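Local coordinates for 2-nitropropane dioxygenase (PDB 3BW2), which oxidises nitroalkanes as an FMN-dependent flavoenzyme of the nitronate monooxygenase family, built on a TIM barrel, at the interface of chains A and B. Numbering follows the deposited sequence. Chains: chain A/B, 2-nitropropane dioxygenase.

Contact 1: the interface of chains A and B. Residues chain A 196, 217, 225-226; chain B 197, 225, 229.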
ATOM      1  N   LEU A 196      -0.889  -3.998   0.174  1.00 15.07           N
ATOM      2  CA  LEU A 196      -1.457  -5.325   0.413  1.00 17.12           C
ATOM      3  C   LEU A 196      -2.508  -5.792  -0.592  1.00 18.09           C
ATOM      4  O   LEU A 196      -2.452  -6.928  -1.063  1.00 18.43           O
ATOM      5  CB  LEU A 196      -2.051  -5.412   1.827  1.00 15.40           C
ATOM      6  CG  LEU A 196      -2.632  -6.780   2.214  1.00 14.60           C
ATOM      7  CD1 LEU A 196      -1.544  -7.867   2.108  1.00 14.35           C
ATOM      8  CD2 LEU A 196      -3.180  -6.716   3.638  1.00 13.61           C
ATOM      9  N   ILE A 217      -4.340  -4.345   8.775  1.00 18.03           N
ATOM     10  CA  ILE A 217      -5.675  -4.862   9.086  1.00 17.38           C
ATOM     11  C   ILE A 217      -6.072  -4.598  10.549  1.00 18.29           C
ATOM     12  O   ILE A 217      -5.528  -5.201  11.472  1.00 17.29           O
ATOM     13  CB  ILE A 217      -5.749  -6.377   8.767  1.00 17.75           C
ATOM     14  CG1 ILE A 217      -5.382  -6.603   7.293  1.00 17.33           C
ATOM     15  CG2 ILE A 217      -7.152  -6.911   9.041  1.00 14.28           C
ATOM     16  CD1 ILE A 217      -5.352  -8.054   6.871  1.00 21.07           C
ATOM     17  N   ALA A 225     -12.419  -8.060   3.405  1.00 16.65           N
ATOM     18  CA  ALA A 225     -11.809  -7.559   2.187  1.00 16.94           C
ATOM     19  C   ALA A 225     -10.739  -8.512   1.660  1.00 18.09           C
ATOM     20  O   ALA A 225     -10.768  -8.890   0.488  1.00 18.35           O
ATOM     21  CB  ALA A 225     -11.201  -6.172   2.434  1.00 16.62           C
ATOM     22  N   VAL A 226      -9.796  -8.903   2.514  1.00 18.74           N
ATOM     23  CA  VAL A 226      -8.734  -9.803   2.062  1.00 19.97           C
ATOM     24  C   VAL A 226      -9.259 -11.180   1.680  1.00 21.27           C
ATOM     25  O   VAL A 226      -8.715 -11.826   0.782  1.00 22.11           O
ATOM     26  CB  VAL A 226      -7.608  -9.956   3.119  1.00 18.41           C
ATOM     27  CG1 VAL A 226      -6.957  -8.603   3.374  1.00 18.81           C
ATOM     28  CG2 VAL A 226      -8.163 -10.547   4.413  1.00 19.91           C
TER
ATOM     29  N   LEU B 197      -5.965  -0.500   1.195  1.00 17.62           N
ATOM     30  CA  LEU B 197      -6.789  -1.193   2.183  1.00 19.48           C
ATOM     31  C   LEU B 197      -6.801  -0.458   3.522  1.00 19.41           C
ATOM     32  O   LEU B 197      -7.810  -0.449   4.235  1.00 19.01           O
ATOM     33  CB  LEU B 197      -6.302  -2.635   2.379  1.00 20.62           C
ATOM     34  CG  LEU B 197      -7.111  -3.504   3.350  1.00 23.25           C
ATOM     35  CD1 LEU B 197      -8.575  -3.533   2.931  1.00 23.68           C
ATOM     36  CD2 LEU B 197      -6.539  -4.915   3.370  1.00 24.57           C
ATOM     37  N   ALA B 225     -13.340  -6.769  -2.650  1.00 16.65           N
ATOM     38  CA  ALA B 225     -12.548  -6.462  -1.473  1.00 16.94           C
ATOM     39  C   ALA B 225     -12.811  -5.046  -0.969  1.00 18.09           C
ATOM     40  O   ALA B 225     -13.101  -4.851   0.212  1.00 18.35           O
ATOM     41  CB  ALA B 225     -11.055  -6.640  -1.781  1.00 16.62           C
ATOM     42  N   ALA B 229     -14.747  -3.486   2.419  1.00 23.60           N
ATOM     43  CA  ALA B 229     -14.078  -2.549   3.311  1.00 24.31           C
ATOM     44  C   ALA B 229     -14.761  -1.187   3.433  1.00 24.49           C
ATOM     45  O   ALA B 229     -14.229  -0.285   4.079  1.00 26.86           O
ATOM     46  CB  ALA B 229     -12.630  -2.372   2.879  1.00 22.94           C
TER
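With chi1 at -178°, B:Leu197 swings its CG opposite the backbone N, and this turn carries the isobutyl fork away from helix 196-206 of chain B onto A:Leu196, A:Val226 and A:Ala225. The side chains of A:Leu196 and B:Leu197 cross obliquely until their CD2 methyls touch. In A:Val226 the CG1 branch stands anti to the carbonyl carbon (chi1 -62°) and meets CD2 of B:Leu197 at 3.7 Å, the valine lying roughly at right angles to the leucine. The two prongs of the B:Leu197 fork therefore divide their work: CD2 touches both A:Val226 and A:Leu196, while CD1 rests on the A:Ala225 methyl, 3.8 Å from its CB. This is an apolar patch of a two-fold interface between two copies of the enzyme. Next to it the helices 220-228 of both chains meet through their alanines. The small side chains let the backbones come close, with CA of A:Ala225 3.9 Å from CA of B:Ala225. The contact is reciprocal, the CB methyl of each of these two alanines lying against the carbonyl O of the other. At the rim, CB of B:Ala229 lies 4.1 Å from CB of A:Ala225.

Contact 2: the interface of chains A and B. Residues chain A 175, 216-217, 222, 225; chain B 197-198, 201.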
ATOM      1  N   GLU A 175       2.054  -1.812   4.107  1.00 15.82           N
ATOM      2  CA  GLU A 175       1.422  -1.163   5.260  1.00 17.12           C
ATOM      3  C   GLU A 175       1.767  -1.791   6.610  1.00 16.38           C
ATOM      4  O   GLU A 175       1.574  -1.170   7.657  1.00 14.83           O
ATOM      5  CB  GLU A 175      -0.103  -1.175   5.109  1.00 17.36           C
ATOM      6  CG  GLU A 175      -0.618  -0.610   3.793  1.00 19.16           C
ATOM      7  CD  GLU A 175      -0.936  -1.696   2.787  1.00 18.54           C
ATOM      8  OE1 GLU A 175      -0.040  -2.511   2.482  1.00 18.20           O
ATOM      9  OE2 GLU A 175      -2.084  -1.733   2.306  1.00 18.75           O
ATOM     10  N   GLY A 216      -1.707  -3.628   7.991  1.00 17.38           N
ATOM     11  CA  GLY A 216      -2.727  -2.606   8.173  1.00 16.63           C
ATOM     12  C   GLY A 216      -4.141  -3.055   8.510  1.00 17.98           C
ATOM     13  O   GLY A 216      -5.052  -2.224   8.544  1.00 18.99           O
ATOM     14  N   ILE A 217      -4.340  -4.345   8.775  1.00 18.03           N
ATOM     15  CA  ILE A 217      -5.675  -4.862   9.086  1.00 17.38           C
ATOM     16  C   ILE A 217      -6.072  -4.598  10.549  1.00 18.29           C
ATOM     17  O   ILE A 217      -5.528  -5.201  11.472  1.00 17.29           O
ATOM     18  CB  ILE A 217      -5.749  -6.377   8.767  1.00 17.75           C
ATOM     19  CG1 ILE A 217      -5.382  -6.603   7.293  1.00 17.33           C
ATOM     20  CG2 ILE A 217      -7.152  -6.911   9.041  1.00 14.28           C
ATOM     21  CD1 ILE A 217      -5.352  -8.054   6.871  1.00 21.07           C
ATOM     22  N   GLN A 222     -11.948  -5.246   6.919  1.00 15.87           N
ATOM     23  CA  GLN A 222     -10.718  -5.405   6.163  1.00 15.54           C
ATOM     24  C   GLN A 222     -10.402  -6.894   6.068  1.00 16.24           C
ATOM     25  O   GLN A 222      -9.782  -7.343   5.105  1.00 16.88           O
ATOM     26  CB  GLN A 222      -9.576  -4.651   6.844  1.00 17.42           C
ATOM     27  CG  GLN A 222      -9.706  -3.143   6.729  1.00 16.63           C
ATOM     28  CD  GLN A 222      -8.723  -2.408   7.609  1.00 17.52           C
ATOM     29  OE1 GLN A 222      -8.804  -2.478   8.833  1.00 17.07           O
ATOM     30  NE2 GLN A 222      -7.783  -1.701   6.991  1.00 17.30           N
ATOM     31  N   ALA A 225     -12.419  -8.060   3.405  1.00 16.65           N
ATOM     32  CA  ALA A 225     -11.809  -7.559   2.187  1.00 16.94           C
ATOM     33  C   ALA A 225     -10.739  -8.512   1.660  1.00 18.09           C
ATOM     34  O   ALA A 225     -10.768  -8.890   0.488  1.00 18.35           O
ATOM     35  CB  ALA A 225     -11.201  -6.172   2.434  1.00 16.62           C
TER
ATOM     36  N   LEU B 197      -5.965  -0.500   1.195  1.00 17.62           N
ATOM     37  CA  LEU B 197      -6.789  -1.193   2.183  1.00 19.48           C
ATOM     38  C   LEU B 197      -6.801  -0.458   3.522  1.00 19.41           C
ATOM     39  O   LEU B 197      -7.810  -0.449   4.235  1.00 19.01           O
ATOM     40  CB  LEU B 197      -6.302  -2.635   2.379  1.00 20.62           C
ATOM     41  CG  LEU B 197      -7.111  -3.504   3.350  1.00 23.25           C
ATOM     42  CD1 LEU B 197      -8.575  -3.533   2.931  1.00 23.68           C
ATOM     43  CD2 LEU B 197      -6.539  -4.915   3.370  1.00 24.57           C
ATOM     44  N   SER B 198      -5.679   0.161   3.862  1.00 18.73           N
ATOM     45  CA  SER B 198      -5.590   0.891   5.113  1.00 19.83           C
ATOM     46  C   SER B 198      -6.253   2.265   4.954  1.00 18.87           C
ATOM     47  O   SER B 198      -7.031   2.694   5.807  1.00 18.07           O
ATOM     48  CB  SER B 198      -4.126   1.041   5.522  1.00 21.14           C
ATOM     49  OG  SER B 198      -4.025   1.629   6.804  1.00 26.21           O
ATOM     50  N   ALA B 201     -10.180   2.096   5.021  1.00 17.80           N
ATOM     51  CA  ALA B 201     -10.756   1.934   6.352  1.00 18.09           C
ATOM     52  C   ALA B 201     -10.711   3.239   7.137  1.00 18.61           C
ATOM     53  O   ALA B 201     -11.675   3.597   7.814  1.00 18.60           O
ATOM     54  CB  ALA B 201     -10.014   0.833   7.115  1.00 18.39           C
TER
HETATM   55  O   HOH W   1      -5.748   0.370   8.439  1.00 30.91           O
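A:Gln222 reaches from helix 220-228 across to the backbone of helix 196-206 in chain B, joining two elements of the TIM-barrel fold of the nitronate monooxygenase family. Its amide nitrogen NE2 donates to the carbonyl O of B:Leu197 at 3.0 Å. The N-H comes in above the carbonyl plane, 50° out of it, and the acceptor sits a little off the amide plane of the glutamine. The methyl of B:Ala201 packs against the same amide, with CB 3.5 Å from CD of A:Gln222, while the aliphatic CG lies over CD1 of B:Leu197, the two side chains meeting at a slant. CG of A:Gln222 stands anti to the carbonyl carbon, and the chain continues extended (chi2 170°), which gives it the length to place the amide beside the neighbouring helix. Farther out, water 1 joins the two chains: it is 2.7 Å from the backbone O of A:Gly216 and 2.7 Å from the hydroxyl OG of B:Ser198. NE2 of A:Gln222 lies 3.2 Å from this water, in a nearly straight arrangement (166° at H), and makes a weak bond to O of A:Gly216, so several contacts limit the rotation of the amide. A:Gly216 also belongs to the FMN-binding site, so this water-linked contact probably borders the cofactor pocket.

Contact 3: the interface of chains A and B. Residues chain A 155-156, 202; chain B 326.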
ATOM      1  N   PRO A 155       5.425 -11.328  -5.566  1.00 18.12           N
ATOM      2  CA  PRO A 155       4.981 -12.617  -6.096  1.00 19.26           C
ATOM      3  C   PRO A 155       6.173 -13.554  -6.321  1.00 18.26           C
ATOM      4  O   PRO A 155       6.037 -14.775  -6.240  1.00 19.58           O
ATOM      5  CB  PRO A 155       4.240 -12.235  -7.386  1.00 18.34           C
ATOM      6  CG  PRO A 155       4.811 -10.896  -7.752  1.00 18.43           C
ATOM      7  CD  PRO A 155       4.990 -10.215  -6.429  1.00 18.62           C
ATOM      8  N   GLU A 156       7.346 -12.983  -6.580  1.00 19.52           N
ATOM      9  CA  GLU A 156       8.545 -13.794  -6.784  1.00 21.01           C
ATOM     10  C   GLU A 156       8.879 -14.529  -5.491  1.00 19.40           C
ATOM     11  O   GLU A 156       9.129 -15.731  -5.500  1.00 20.94           O
ATOM     12  CB  GLU A 156       9.742 -12.927  -7.190  1.00 22.84           C
ATOM     13  CG  GLU A 156       9.698 -12.381  -8.610  1.00 26.54           C
ATOM     14  CD  GLU A 156       8.579 -11.376  -8.823  1.00 30.49           C
ATOM     15  OE1 GLU A 156       8.368 -10.513  -7.940  1.00 28.22           O
ATOM     16  OE2 GLU A 156       7.919 -11.442  -9.884  1.00 31.15           O
ATOM     17  N   GLN A 202      -1.704 -10.447  -6.712  1.00 19.40           N
ATOM     18  CA  GLN A 202      -0.553 -10.955  -7.451  1.00 20.40           C
ATOM     19  C   GLN A 202      -0.116 -12.320  -6.915  1.00 21.23           C
ATOM     20  O   GLN A 202       0.143 -13.246  -7.683  1.00 19.99           O
ATOM     21  CB  GLN A 202       0.624  -9.977  -7.352  1.00 21.97           C
ATOM     22  CG  GLN A 202       0.429  -8.640  -8.064  1.00 21.80           C
ATOM     23  CD  GLN A 202       1.641  -7.729  -7.913  1.00 24.13           C
ATOM     24  OE1 GLN A 202       2.751  -8.079  -8.320  1.00 28.10           O
ATOM     25  NE2 GLN A 202       1.433  -6.561  -7.322  1.00 21.80           N
TER
ATOM     26  N   ARG B 326       1.188  -5.558 -14.110  1.00 19.53           N
ATOM     27  CA  ARG B 326       1.471  -6.861 -14.706  1.00 22.46           C
ATOM     28  C   ARG B 326       0.220  -7.705 -14.947  1.00 24.11           C
ATOM     29  O   ARG B 326       0.255  -8.668 -15.723  1.00 23.73           O
ATOM     30  CB  ARG B 326       2.494  -7.618 -13.842  1.00 25.29           C
ATOM     31  CG  ARG B 326       3.920  -7.088 -14.016  1.00 30.41           C
ATOM     32  CD  ARG B 326       4.793  -7.242 -12.771  1.00 37.27           C
ATOM     33  NE  ARG B 326       4.997  -8.633 -12.380  1.00 41.95           N
ATOM     34  CZ  ARG B 326       5.825  -9.029 -11.415  1.00 43.62           C
ATOM     35  NH1 ARG B 326       6.538  -8.141 -10.735  1.00 44.72           N
ATOM     36  NH2 ARG B 326       5.933 -10.317 -11.122  1.00 45.42           N
TER
HETATM   37  O   HOH W   2       7.628  -7.975  -7.630  1.00 44.86           O
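NH2 of the B:Arg326 guanidinium donates to the carboxylate OE2 of A:Glu156 at 2.6 Å, a short salt bridge between the chains. The oxygen accepts on its syn lone pair, the side of its partner OE1, with 151° at the hydrogen. The two side chains come from opposite directions, and the carboxylate carbon CD meets the guanidinium at its edge, yet the two flat groups are turned 44° apart. The groups are offset as well as turned, and no flat two-pronged pairing forms: NH1 of B:Arg326 remains 4.1 Å from OE1 of A:Glu156. Water 2 links these outer atoms instead, lying 2.7 Å from OE1 of A:Glu156 and 3.3 Å from NH1 of B:Arg326. The glutamate chain bends at chi2 (67°), folding its carboxylate back towards A:Pro155, where ring atom CG lies 3.6 Å from NH2 of B:Arg326. Replacing A:Glu156 with an alanine would probably leave the B:Arg326 guanidinium without its charged mate and freer to turn, and water 2 without one of its anchors. Here the start of helix 155-163 in chain A is tied to the 3-10 helix 325-327 of chain B, a charged link that probably helps hold the two chains of the deposited assembly together.

Contacts 1 and 2 are neighbours, the centres of their C-alpha atoms about 5 Å apart, and they share A:Ile217, A:Ala225 and B:Leu197; together they join an apolar and a polar part of one surface. Contact 3 lies apart, its C-alpha centre about 18 Å from that of contact 1 and about 20 Å from that of contact 2. Helix 196-206 runs through all of them, from chain A in contacts 1 and 3 and from chain B in contacts 1 and 2. Two-fold symmetry repeats each link with the chains exchanged, so the pair is held at separated points of what may be a biological dimer.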